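PDB 2ZF9: ScaE cell-surface anchored scaffoldin protein from Ruminococcus flavefaciens, which probably binds dockerin modules through this type III cohesin module, attaching cellulosome components to the bacterial cell surface. Local coordinates for residues A14-D19 against A148-T153; F110-G115 against V125-V130; L23-S28 against Q172-T177. All blocks are in the same frame, centred on the assembly; numbering follows the deposited sequence.

In the fold
The three contacts sample a cohesin module, a beta sandwich that here carries an extra alpha helix, 166-178. Contact 2 lies deepest, its centre about 7 Å from that of the chain, where two facing strands meet through side chains. Contacts 1 and 3 lie farther out, about 14 and 17 Å from the chain centre, and both involve the N-terminal part of the chain. They touch: Tyr18 of contact 1 reaches segment 172-177 of the helix, with Tyr18 OH 2.9 Å from Gln172 NE2 in a probable hydrogen bond. Contact 2 stays separate, its nearest atoms about 6 Å from contact 1. Strands 124-132 and 142-149, which carry contacts 2 and 1, are consecutive in the chain.

Contact 1 (A14-D19 against A148-T153); sequences AGQAYD and AYQSRT
Tyr149 N donates to Ala14 O over 2.8 Å, the shorter of the two backbone bonds between 14-19 and 148-153; with a further bond between Ala14 and Val147 they add strand 14-15, in parallel, to strand 142-149 of the cohesin beta sandwich. The second, from Gln16 N to Tyr149 O, is nearly straight. Tyr149 thus gives its N-H to one residue and takes one from the next but one, the usual parallel alternation, and Ala148 CA adds a CH...O contact to Ala14 O. The side chain of Tyr149, the last residue of the strand, carries most of the remaining contact. Its CG lies anti to the backbone N (chi1 179°), and Gln16 O meets the ring edge in plane, 3.4 Å from Tyr149 CD2. Tyr18 turns its ring edge to one face of Tyr149 in a T-shaped pair, planes 60° apart, with Tyr18 CD1 3.4 Å from Tyr149 CZ, offset toward the rim. Phe176 of helix 166-178 also meets the Tyr149 ring, and Tyr18 OH is bonded to Gln172 of that helix. Farther out, the amide of Gln16 lies against Gln150 CB, with Gln16 CD 3.6 Å from it; the two amide planes are only 13° apart although the side chains cross at a slant. One water lies 2.7 Å from Tyr149 OH and accepts from Asp19 N.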
ATOM      1  N   ALA A  14      -3.965  -8.886   0.693  1.00 18.29           N
ATOM      2  CA  ALA A  14      -3.723 -10.096  -0.106  1.00 21.48           C
ATOM      3  C   ALA A  14      -2.666 -10.977   0.593  1.00 24.68           C
ATOM      4  O   ALA A  14      -2.077 -10.571   1.597  1.00 20.22           O
ATOM      5  CB  ALA A  14      -3.281  -9.729  -1.501  1.00 21.17           C
ATOM      6  N   GLY A  15      -2.458 -12.202   0.106  1.00 26.22           N
ATOM      7  CA  GLY A  15      -1.413 -13.057   0.711  1.00 27.38           C
ATOM      8  C   GLY A  15      -1.993 -13.961   1.767  1.00 27.93           C
ATOM      9  O   GLY A  15      -2.953 -14.675   1.500  1.00 31.47           O
ATOM     10  N   GLN A  16      -1.413 -13.933   2.965  1.00 26.79           N
ATOM     11  CA  GLN A  16      -1.801 -14.818   4.050  1.00 28.15           C
ATOM     12  C   GLN A  16      -2.710 -14.108   5.066  1.00 29.45           C
ATOM     13  O   GLN A  16      -2.627 -12.884   5.222  1.00 27.25           O
ATOM     14  CB  GLN A  16      -0.546 -15.361   4.712  1.00 28.36           C
ATOM     15  CG  GLN A  16       0.303 -16.193   3.727  1.00 37.38           C
ATOM     16  CD  GLN A  16       1.590 -16.743   4.341  1.00 37.49           C
ATOM     17  OE1 GLN A  16       1.714 -16.854   5.559  1.00 50.89           O
ATOM     18  NE2 GLN A  16       2.563 -17.077   3.487  1.00 42.92           N
ATOM     19  N   ALA A  17      -3.606 -14.855   5.711  1.00 23.36           N
ATOM     20  CA  ALA A  17      -4.553 -14.235   6.632  1.00 26.49           C
ATOM     21  C   ALA A  17      -3.813 -13.693   7.827  1.00 23.55           C
ATOM     22  O   ALA A  17      -2.915 -14.354   8.358  1.00 25.77           O
ATOM     23  CB  ALA A  17      -5.617 -15.243   7.082  1.00 28.30           C
ATOM     24  N   TYR A  18      -4.173 -12.486   8.249  1.00 22.37           N
ATOM     25  CA  TYR A  18      -3.626 -11.925   9.464  1.00 19.07           C
ATOM     26  C   TYR A  18      -4.237 -12.626  10.682  1.00 22.66           C
ATOM     27  O   TYR A  18      -5.463 -12.809  10.760  1.00 23.45           O
ATOM     28  CB  TYR A  18      -3.976 -10.448   9.535  1.00 19.95           C
ATOM     29  CG  TYR A  18      -3.309  -9.739  10.672  1.00 15.70           C
ATOM     30  CD1 TYR A  18      -2.056  -9.157  10.492  1.00 16.00           C
ATOM     31  CD2 TYR A  18      -3.921  -9.651  11.919  1.00 15.61           C
ATOM     32  CE1 TYR A  18      -1.421  -8.489  11.518  1.00 18.29           C
ATOM     33  CE2 TYR A  18      -3.286  -8.992  12.990  1.00 18.51           C
ATOM     34  CZ  TYR A  18      -2.041  -8.407  12.766  1.00 21.21           C
ATOM     35  OH  TYR A  18      -1.397  -7.734  13.764  1.00 20.80           O
ATOM     36  N   ASP A  19      -3.393 -12.967  11.649  1.00 20.96           N
ATOM     37  CA  ASP A  19      -3.857 -13.579  12.896  1.00 23.85           C
ATOM     38  C   ASP A  19      -4.154 -12.556  13.962  1.00 24.70           C
ATOM     39  O   ASP A  19      -3.246 -12.088  14.640  1.00 24.88           O
ATOM     40  CB  ASP A  19      -2.790 -14.520  13.447  1.00 26.71           C
ATOM     41  CG  ASP A  19      -3.227 -15.202  14.744  1.00 31.33           C
ATOM     42  OD1 ASP A  19      -4.433 -15.132  15.111  1.00 28.44           O
ATOM     43  OD2 ASP A  19      -2.351 -15.812  15.377  1.00 37.51           O
ATOM     44  N   ALA A 148      -0.029  -6.655   0.477  1.00 15.72           N
ATOM     45  CA  ALA A 148      -0.026  -8.083   0.801  1.00 20.34           C
ATOM     46  C   ALA A 148       0.521  -8.276   2.219  1.00 20.60           C
ATOM     47  O   ALA A 148       1.394  -7.530   2.633  1.00 24.46           O
ATOM     48  CB  ALA A 148       0.869  -8.841  -0.209  1.00 19.95           C
ATOM     49  N   TYR A 149       0.053  -9.311   2.920  1.00 18.31           N
ATOM     50  CA  TYR A 149       0.474  -9.616   4.282  1.00 18.63           C
ATOM     51  C   TYR A 149       1.055 -11.032   4.307  1.00 21.21           C
ATOM     52  O   TYR A 149       0.505 -11.951   3.704  1.00 22.12           O
ATOM     53  CB  TYR A 149      -0.732  -9.548   5.294  1.00 18.86           C
ATOM     54  CG  TYR A 149      -0.270  -9.898   6.695  1.00 23.34           C
ATOM     55  CD1 TYR A 149       0.378  -8.955   7.465  1.00 20.08           C
ATOM     56  CD2 TYR A 149      -0.430 -11.185   7.230  1.00 21.85           C
ATOM     57  CE1 TYR A 149       0.889  -9.251   8.717  1.00 21.83           C
ATOM     58  CE2 TYR A 149       0.084 -11.497   8.505  1.00 25.43           C
ATOM     59  CZ  TYR A 149       0.762 -10.506   9.230  1.00 21.17           C
ATOM     60  OH  TYR A 149       1.255 -10.740  10.499  1.00 25.97           O
ATOM     61  N   GLN A 150       2.142 -11.230   5.043  1.00 26.49           N
ATOM     62  CA  GLN A 150       2.417 -12.567   5.578  1.00 27.11           C
ATOM     63  C   GLN A 150       3.183 -12.508   6.879  1.00 28.43           C
ATOM     64  O   GLN A 150       3.734 -11.477   7.200  1.00 22.75           O
ATOM     65  CB  GLN A 150       3.133 -13.452   4.573  1.00 29.31           C
ATOM     66  CG  GLN A 150       4.528 -13.060   4.235  1.00 30.63           C
ATOM     67  CD  GLN A 150       4.851 -13.460   2.809  1.00 44.12           C
ATOM     68  OE1 GLN A 150       4.059 -13.222   1.900  1.00 42.13           O
ATOM     69  NE2 GLN A 150       6.007 -14.085   2.608  1.00 48.08           N
ATOM     70  N   SER A 151       3.220 -13.635   7.604  1.00 29.23           N
ATOM     71  CA  SER A 151       3.968 -13.734   8.860  1.00 30.46           C
ATOM     72  C   SER A 151       5.449 -13.721   8.520  1.00 28.13           C
ATOM     73  O   SER A 151       5.893 -14.482   7.674  1.00 28.46           O
ATOM     74  CB  SER A 151       3.637 -15.056   9.589  1.00 34.69           C
ATOM     75  OG  SER A 151       4.090 -15.055  10.952  1.00 43.86           O
ATOM     76  N   ARG A 152       6.217 -12.858   9.173  1.00 27.10           N
ATOM     77  CA  ARG A 152       7.644 -12.727   8.861  1.00 27.27           C
ATOM     78  C   ARG A 152       8.434 -12.516  10.139  1.00 31.32           C
ATOM     79  O   ARG A 152       7.892 -12.007  11.142  1.00 30.85           O
ATOM     80  CB  ARG A 152       7.895 -11.515   7.940  1.00 24.87           C
ATOM     81  CG  ARG A 152       7.054 -11.510   6.668  1.00 27.61           C
ATOM     82  CD  ARG A 152       7.107 -10.140   5.992  1.00 24.87           C
ATOM     83  NE  ARG A 152       6.383 -10.112   4.723  1.00 31.52           N
ATOM     84  CZ  ARG A 152       6.921 -10.476   3.557  1.00 37.34           C
ATOM     85  NH1 ARG A 152       8.186 -10.891   3.516  1.00 30.72           N
ATOM     86  NH2 ARG A 152       6.203 -10.406   2.437  1.00 29.36           N
ATOM     87  N   THR A 153       9.722 -12.861  10.096  1.00 30.26           N
ATOM     88  CA  THR A 153      10.621 -12.528  11.197  1.00 32.18           C
ATOM     89  C   THR A 153      11.428 -11.269  10.934  1.00 32.38           C
ATOM     90  O   THR A 153      11.902 -10.649  11.880  1.00 36.76           O
ATOM     91  CB  THR A 153      11.561 -13.708  11.603  1.00 33.91           C
ATOM     92  OG1 THR A 153      12.536 -13.944  10.583  1.00 39.50           O
ATOM     93  CG2 THR A 153      10.759 -14.962  11.822  1.00 38.26           C
TER
HETATM   94  O   HOH W   1      -0.428 -12.277  11.950  1.00 23.14           O

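Contact 2 (F110-G115 against V125-V130); sequences FFTATG and VLWSFV
Trp127 lies across Thr112 with its indole, bridging strands 109-115 and 124-132 where no direct hydrogen bond joins them. From Trp127 CB, CG is set anti to the carbonyl carbon, beside the backbone N (chi1 -68°), and CG itself comes 4.0 Å from Thr112 CG2. Next, CD1 approaches Thr112 OG1 and CB. NE1 meets Thr112 CB at 3.4 Å, and this CB stands over the five-membered ring in a CH-pi contact, 27° off the normal. The indole N-H is given to a water 3.0 Å from Trp127 NE1, which in turn donates to Thr112 OG1; that hydroxyl is also bonded to Leu69 O. Past CE2, which is close to Thr112 CB and CG2, Trp127 CZ2 on the benzo ring has Ala113 O at the indole edge, in plane, 3.9 Å away. Further along, Phe110 turns its ring edge to a face of Phe129 in a T-shaped pair, Phe110 CZ 3.5 Å from Phe129 CG. Leu126 and Trp127 form a classic beta bulge facing Leu55. In the sandwich interior of the cohesin fold, Trp127 also touches Lys100 and Ala102 of strand 99-106, while Phe110 and Phe129 share Ile71 of strand 66-73 and Phe129 reaches Met53 of strand 50-58.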
ATOM      1  N   PHE A 110       7.568  -4.711  -3.832  1.00 19.41           N
ATOM      2  CA  PHE A 110       8.575  -3.973  -3.075  1.00 17.60           C
ATOM      3  C   PHE A 110       8.092  -3.748  -1.634  1.00 17.34           C
ATOM      4  O   PHE A 110       6.924  -3.935  -1.298  1.00 19.31           O
ATOM      5  CB  PHE A 110       8.984  -2.645  -3.792  1.00 15.84           C
ATOM      6  CG  PHE A 110       7.867  -1.632  -3.924  1.00 16.63           C
ATOM      7  CD1 PHE A 110       6.952  -1.708  -4.994  1.00 17.26           C
ATOM      8  CD2 PHE A 110       7.733  -0.592  -2.996  1.00 16.41           C
ATOM      9  CE1 PHE A 110       5.913  -0.794  -5.149  1.00 16.99           C
ATOM     10  CE2 PHE A 110       6.693   0.361  -3.135  1.00 17.96           C
ATOM     11  CZ  PHE A 110       5.781   0.279  -4.205  1.00 14.04           C
ATOM     12  N   PHE A 111       9.019  -3.378  -0.784  1.00 16.96           N
ATOM     13  CA  PHE A 111       8.735  -3.234   0.631  1.00 19.29           C
ATOM     14  C   PHE A 111       8.966  -1.793   1.032  1.00 16.81           C
ATOM     15  O   PHE A 111       9.957  -1.156   0.605  1.00 17.96           O
ATOM     16  CB  PHE A 111       9.641  -4.166   1.452  1.00 15.31           C
ATOM     17  CG  PHE A 111       9.487  -4.005   2.957  1.00 20.13           C
ATOM     18  CD1 PHE A 111       8.265  -4.290   3.585  1.00 17.04           C
ATOM     19  CD2 PHE A 111      10.568  -3.609   3.733  1.00 19.74           C
ATOM     20  CE1 PHE A 111       8.119  -4.170   4.987  1.00 16.26           C
ATOM     21  CE2 PHE A 111      10.462  -3.481   5.116  1.00 24.57           C
ATOM     22  CZ  PHE A 111       9.257  -3.768   5.757  1.00 15.08           C
ATOM     23  N   THR A 112       8.051  -1.275   1.843  1.00 17.55           N
ATOM     24  CA  THR A 112       8.203   0.084   2.397  1.00 15.96           C
ATOM     25  C   THR A 112       8.138   0.003   3.910  1.00 17.52           C
ATOM     26  O   THR A 112       7.445  -0.859   4.448  1.00 14.83           O
ATOM     27  CB  THR A 112       7.075   1.029   1.914  1.00 19.36           C
ATOM     28  OG1 THR A 112       5.796   0.528   2.381  1.00 17.06           O
ATOM     29  CG2 THR A 112       7.112   1.179   0.347  1.00 16.72           C
ATOM     30  N   ALA A 113       8.829   0.906   4.610  1.00 16.52           N
ATOM     31  CA  ALA A 113       8.837   0.891   6.095  1.00 16.01           C
ATOM     32  C   ALA A 113       8.974   2.321   6.593  1.00 18.20           C
ATOM     33  O   ALA A 113       9.598   3.149   5.940  1.00 18.69           O
ATOM     34  CB  ALA A 113      10.007   0.015   6.672  1.00 16.89           C
ATOM     35  N   THR A 114       8.298   2.614   7.701  1.00 16.28           N
ATOM     36  CA  THR A 114       8.400   3.934   8.340  1.00 16.52           C
ATOM     37  C   THR A 114       8.539   3.702   9.836  1.00 17.60           C
ATOM     38  O   THR A 114       8.162   2.646  10.374  1.00 17.95           O
ATOM     39  CB  THR A 114       7.159   4.839   8.116  1.00 17.44           C
ATOM     40  OG1 THR A 114       6.021   4.278   8.798  1.00 14.25           O
ATOM     41  CG2 THR A 114       6.841   5.061   6.606  1.00 14.04           C
ATOM     42  N   GLY A 115       9.078   4.704  10.501  1.00 17.13           N
ATOM     43  CA  GLY A 115       9.204   4.677  11.959  1.00 16.72           C
ATOM     44  C   GLY A 115       9.288   6.097  12.441  1.00 17.12           C
ATOM     45  O   GLY A 115       9.523   6.999  11.649  1.00 18.00           O
ATOM     46  N   VAL A 125      -1.214  10.768   1.148  1.00 19.77           N
ATOM     47  CA  VAL A 125      -0.347   9.847   0.385  1.00 17.14           C
ATOM     48  C   VAL A 125       0.898   9.448   1.211  1.00 21.17           C
ATOM     49  O   VAL A 125       1.716  10.305   1.595  1.00 18.90           O
ATOM     50  CB  VAL A 125       0.136  10.481  -0.953  1.00 18.58           C
ATOM     51  CG1 VAL A 125       1.150   9.564  -1.668  1.00 19.44           C
ATOM     52  CG2 VAL A 125      -1.038  10.720  -1.882  1.00 21.12           C
ATOM     53  N   LEU A 126       1.047   8.147   1.464  1.00 18.01           N
ATOM     54  CA  LEU A 126       2.203   7.650   2.177  1.00 16.87           C
ATOM     55  C   LEU A 126       3.369   7.405   1.207  1.00 19.92           C
ATOM     56  O   LEU A 126       4.531   7.822   1.474  1.00 18.40           O
ATOM     57  CB  LEU A 126       1.819   6.381   2.965  1.00 17.51           C
ATOM     58  CG  LEU A 126       2.748   5.891   4.072  1.00 22.61           C
ATOM     59  CD1 LEU A 126       2.674   6.821   5.254  1.00 15.65           C
ATOM     60  CD2 LEU A 126       2.421   4.413   4.495  1.00 20.45           C
ATOM     61  N   TRP A 127       3.082   6.719   0.087  1.00 16.64           N
ATOM     62  CA  TRP A 127       4.127   6.423  -0.892  1.00 16.09           C
ATOM     63  C   TRP A 127       3.588   6.628  -2.281  1.00 17.29           C
ATOM     64  O   TRP A 127       2.413   6.336  -2.553  1.00 17.83           O
ATOM     65  CB  TRP A 127       4.619   4.985  -0.769  1.00 16.19           C
ATOM     66  CG  TRP A 127       5.336   4.728   0.462  1.00 19.77           C
ATOM     67  CD1 TRP A 127       4.840   4.120   1.606  1.00 15.10           C
ATOM     68  CD2 TRP A 127       6.712   5.021   0.719  1.00 21.42           C
ATOM     69  NE1 TRP A 127       5.824   4.071   2.559  1.00 18.38           N
ATOM     70  CE2 TRP A 127       6.983   4.606   2.040  1.00 19.23           C
ATOM     71  CE3 TRP A 127       7.744   5.608  -0.042  1.00 14.79           C
ATOM     72  CZ2 TRP A 127       8.259   4.740   2.630  1.00 17.18           C
ATOM     73  CZ3 TRP A 127       9.006   5.743   0.543  1.00 19.29           C
ATOM     74  CH2 TRP A 127       9.252   5.301   1.864  1.00 18.48           C
ATOM     75  N   SER A 128       4.440   7.168  -3.149  1.00 16.08           N
ATOM     76  CA  SER A 128       4.125   7.264  -4.544  1.00 17.64           C
ATOM     77  C   SER A 128       5.159   6.427  -5.337  1.00 16.04           C
ATOM     78  O   SER A 128       6.321   6.352  -4.961  1.00 15.68           O
ATOM     79  CB  SER A 128       4.169   8.764  -4.913  1.00 20.67           C
ATOM     80  OG  SER A 128       4.186   8.918  -6.286  1.00 31.51           O
ATOM     81  N   PHE A 129       4.750   5.823  -6.444  1.00 16.52           N
ATOM     82  CA  PHE A 129       5.634   4.941  -7.220  1.00 17.14           C
ATOM     83  C   PHE A 129       5.075   4.810  -8.637  1.00 18.30           C
ATOM     84  O   PHE A 129       3.927   5.185  -8.896  1.00 20.60           O
ATOM     85  CB  PHE A 129       5.794   3.537  -6.554  1.00 17.61           C
ATOM     86  CG  PHE A 129       4.466   2.827  -6.262  1.00 17.04           C
ATOM     87  CD1 PHE A 129       3.676   3.217  -5.180  1.00 13.83           C
ATOM     88  CD2 PHE A 129       4.012   1.780  -7.095  1.00 18.48           C
ATOM     89  CE1 PHE A 129       2.473   2.551  -4.892  1.00 16.58           C
ATOM     90  CE2 PHE A 129       2.805   1.111  -6.814  1.00 15.94           C
ATOM     91  CZ  PHE A 129       2.036   1.514  -5.717  1.00 22.37           C
ATOM     92  N   VAL A 130       5.894   4.310  -9.551  1.00 20.55           N
ATOM     93  CA  VAL A 130       5.513   4.287 -10.969  1.00 21.30           C
ATOM     94  C   VAL A 130       5.532   2.844 -11.476  1.00 19.36           C
ATOM     95  O   VAL A 130       6.551   2.156 -11.328  1.00 20.36           O
ATOM     96  CB  VAL A 130       6.501   5.154 -11.833  1.00 23.20           C
ATOM     97  CG1 VAL A 130       6.215   5.040 -13.337  1.00 19.61           C
ATOM     98  CG2 VAL A 130       6.423   6.632 -11.409  1.00 21.72           C
TER
HETATM   99  O   HOH W   2       5.506   2.114   4.815  1.00 17.48           O

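Contact 3 (L23-S28 against Q172-T177)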
ATOM      1  N   LEU A  23      -8.315 -10.757  19.833  1.00 22.21           N
ATOM      2  CA  LEU A  23      -8.667  -9.366  19.867  1.00 20.90           C
ATOM      3  C   LEU A  23     -10.057  -9.170  19.281  1.00 20.23           C
ATOM      4  O   LEU A  23     -10.463  -9.860  18.347  1.00 20.33           O
ATOM      5  CB  LEU A  23      -7.653  -8.508  19.099  1.00 21.75           C
ATOM      6  CG  LEU A  23      -6.182  -8.559  19.532  1.00 20.66           C
ATOM      7  CD1 LEU A  23      -5.398  -7.910  18.407  1.00 26.12           C
ATOM      8  CD2 LEU A  23      -5.916  -7.862  20.832  1.00 29.16           C
ATOM      9  N   ASP A  24     -10.785  -8.237  19.848  1.00 18.00           N
ATOM     10  CA  ASP A  24     -12.096  -7.876  19.318  1.00 22.64           C
ATOM     11  C   ASP A  24     -11.800  -6.795  18.283  1.00 20.88           C
ATOM     12  O   ASP A  24     -11.761  -5.599  18.588  1.00 21.75           O
ATOM     13  CB  ASP A  24     -12.962  -7.354  20.448  1.00 22.81           C
ATOM     14  CG  ASP A  24     -14.316  -6.819  19.987  1.00 30.58           C
ATOM     15  OD1 ASP A  24     -14.590  -6.726  18.771  1.00 28.49           O
ATOM     16  OD2 ASP A  24     -15.113  -6.484  20.894  1.00 31.70           O
ATOM     17  N   VAL A  25     -11.552  -7.220  17.059  1.00 19.62           N
ATOM     18  CA  VAL A  25     -10.976  -6.294  16.063  1.00 19.75           C
ATOM     19  C   VAL A  25     -11.935  -5.163  15.745  1.00 21.75           C
ATOM     20  O   VAL A  25     -11.522  -4.038  15.580  1.00 20.12           O
ATOM     21  CB  VAL A  25     -10.562  -7.032  14.777  1.00 21.86           C
ATOM     22  CG1 VAL A  25     -10.035  -6.029  13.699  1.00 16.62           C
ATOM     23  CG2 VAL A  25      -9.511  -8.090  15.110  1.00 17.43           C
ATOM     24  N   ALA A  26     -13.231  -5.459  15.684  1.00 22.11           N
ATOM     25  CA  ALA A  26     -14.209  -4.440  15.294  1.00 21.90           C
ATOM     26  C   ALA A  26     -14.378  -3.347  16.368  1.00 23.13           C
ATOM     27  O   ALA A  26     -14.954  -2.305  16.081  1.00 24.88           O
ATOM     28  CB  ALA A  26     -15.560  -5.109  14.956  1.00 22.26           C
ATOM     29  N   SER A  27     -13.878  -3.590  17.589  1.00 20.02           N
ATOM     30  CA  SER A  27     -13.851  -2.578  18.650  1.00 22.52           C
ATOM     31  C   SER A  27     -12.643  -1.622  18.531  1.00 21.83           C
ATOM     32  O   SER A  27     -12.476  -0.727  19.366  1.00 20.98           O
ATOM     33  CB  SER A  27     -13.823  -3.225  20.053  1.00 22.56           C
ATOM     34  OG  SER A  27     -12.521  -3.785  20.348  1.00 25.09           O
ATOM     35  N   SER A  28     -11.787  -1.817  17.529  1.00 22.77           N
ATOM     36  CA  SER A  28     -10.581  -0.976  17.428  1.00 21.41           C
ATOM     37  C   SER A  28     -10.928   0.503  17.466  1.00 18.57           C
ATOM     38  O   SER A  28     -11.676   0.959  16.623  1.00 22.87           O
ATOM     39  CB  SER A  28      -9.783  -1.287  16.155  1.00 21.37           C
ATOM     40  OG  SER A  28      -8.609  -0.481  16.137  1.00 20.07           O
ATOM     41  N   GLN A 172      -3.600  -2.297  14.019  1.00 13.58           N
ATOM     42  CA  GLN A 172      -2.901  -3.150  13.036  1.00 15.25           C
ATOM     43  C   GLN A 172      -3.798  -4.305  12.560  1.00 15.46           C
ATOM     44  O   GLN A 172      -3.856  -4.607  11.370  1.00 16.21           O
ATOM     45  CB  GLN A 172      -1.638  -3.755  13.648  1.00 17.15           C
ATOM     46  CG  GLN A 172      -0.772  -4.519  12.651  1.00 15.92           C
ATOM     47  CD  GLN A 172       0.611  -4.731  13.217  1.00 15.16           C
ATOM     48  OE1 GLN A 172       1.425  -3.818  13.232  1.00 15.79           O
ATOM     49  NE2 GLN A 172       0.858  -5.922  13.731  1.00 17.32           N
ATOM     50  N   ALA A 173      -4.442  -4.989  13.506  1.00 16.97           N
ATOM     51  CA  ALA A 173      -5.344  -6.076  13.167  1.00 15.64           C
ATOM     52  C   ALA A 173      -6.460  -5.544  12.269  1.00 17.24           C
ATOM     53  O   ALA A 173      -6.799  -6.185  11.271  1.00 15.85           O
ATOM     54  CB  ALA A 173      -5.925  -6.713  14.443  1.00 16.62           C
ATOM     55  N   TRP A 174      -7.024  -4.376  12.607  1.00 14.14           N
ATOM     56  CA  TRP A 174      -8.049  -3.792  11.739  1.00 15.72           C
ATOM     57  C   TRP A 174      -7.466  -3.575  10.339  1.00 16.19           C
ATOM     58  O   TRP A 174      -8.096  -3.907   9.339  1.00 15.54           O
ATOM     59  CB  TRP A 174      -8.632  -2.450  12.283  1.00 13.65           C
ATOM     60  CG  TRP A 174      -9.588  -1.880  11.262  1.00 18.19           C
ATOM     61  CD1 TRP A 174      -9.284  -1.054  10.218  1.00 19.41           C
ATOM     62  CD2 TRP A 174     -10.980  -2.209  11.131  1.00 18.90           C
ATOM     63  NE1 TRP A 174     -10.426  -0.819   9.460  1.00 20.06           N
ATOM     64  CE2 TRP A 174     -11.472  -1.526   9.997  1.00 17.02           C
ATOM     65  CE3 TRP A 174     -11.859  -3.015  11.878  1.00 19.93           C
ATOM     66  CZ2 TRP A 174     -12.807  -1.629   9.576  1.00 22.62           C
ATOM     67  CZ3 TRP A 174     -13.205  -3.118  11.471  1.00 17.64           C
ATOM     68  CH2 TRP A 174     -13.668  -2.407  10.346  1.00 21.76           C
ATOM     69  N   THR A 175      -6.288  -2.978  10.269  1.00 15.79           N
ATOM     70  CA  THR A 175      -5.740  -2.573   8.977  1.00 15.48           C
ATOM     71  C   THR A 175      -5.632  -3.769   8.010  1.00 16.82           C
ATOM     72  O   THR A 175      -6.073  -3.701   6.872  1.00 15.27           O
ATOM     73  CB  THR A 175      -4.351  -1.996   9.182  1.00 12.61           C
ATOM     74  OG1 THR A 175      -4.481  -0.765   9.866  1.00 15.36           O
ATOM     75  CG2 THR A 175      -3.642  -1.710   7.834  1.00 17.21           C
ATOM     76  N   PHE A 176      -5.048  -4.864   8.474  1.00 14.60           N
ATOM     77  CA  PHE A 176      -4.746  -5.964   7.582  1.00 17.05           C
ATOM     78  C   PHE A 176      -5.925  -6.914   7.399  1.00 18.67           C
ATOM     79  O   PHE A 176      -5.932  -7.711   6.448  1.00 19.95           O
ATOM     80  CB  PHE A 176      -3.530  -6.721   8.105  1.00 14.90           C
ATOM     81  CG  PHE A 176      -2.222  -5.949   7.927  1.00 17.08           C
ATOM     82  CD1 PHE A 176      -1.759  -5.647   6.664  1.00 15.02           C
ATOM     83  CD2 PHE A 176      -1.465  -5.570   9.028  1.00 17.36           C
ATOM     84  CE1 PHE A 176      -0.531  -4.944   6.467  1.00 18.52           C
ATOM     85  CE2 PHE A 176      -0.222  -4.868   8.858  1.00 19.88           C
ATOM     86  CZ  PHE A 176       0.228  -4.562   7.570  1.00 19.85           C
ATOM     87  N   THR A 177      -6.908  -6.874   8.297  1.00 16.62           N
ATOM     88  CA  THR A 177      -8.079  -7.771   8.106  1.00 18.15           C
ATOM     89  C   THR A 177      -9.278  -7.111   7.427  1.00 18.43           C
ATOM     90  O   THR A 177     -10.106  -7.794   6.771  1.00 18.31           O
ATOM     91  CB  THR A 177      -8.612  -8.387   9.421  1.00 16.74           C
ATOM     92  OG1 THR A 177      -9.055  -7.333  10.295  1.00 17.04           O
ATOM     93  CG2 THR A 177      -7.567  -9.278  10.107  1.00 24.07           C
TER
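Ala173 receives two hydrophobic side chains on its CB, Val25 CG2 at 3.9 Å and Leu23 CD1 at 4.2 Å, where the loop 23-28 packs on helix 166-178, the helix that accompanies the beta sandwich of this cohesin module. The 3-10 turn 25-27 brings Val25 against the helix; Ser27 OG and Ser27 N both donate to Asp24 O, holding the turn closed. One residue on, Trp174 meets the other methyl: Val25 CG1, anti to the backbone N (chi1 177°), sits 3.6 Å from Trp174 CA and also approaches Trp174 N and CE3. The indole leaves the helix with CG anti to the backbone N (chi1 175°), and its edge faces the turn, Trp174 CZ3 lying 4.2 Å from Ala26 CA and Trp174 CE3 near Val25 O. Lys31 makes a cation-pi contact with the same indole, while its NZ bonds the carbonyls of Ala26 and Ser28, so one lysine links the turn and the ring. Ser28 CB adds a looser touch on Trp174 CB, its hydroxyl being bonded to Val30 O. One helical turn after Ala173, Thr177 places OG1 3.8 Å from Val25 CG1 and packs CG2 on Tyr18 CB. Its OG1 and its backbone N both donate to Ala173 O, giving that carbonyl two donors. An alanine here would remove OG1 and CG2 and would probably leave Ala173 O with the backbone N-H alone and a gap beside Val25 CG1 and Tyr18 CB. The two donors reach the oxygen from opposite faces of the carbonyl plane, Thr177 OG1 standing above it, 2.7 Å from Ala173 O.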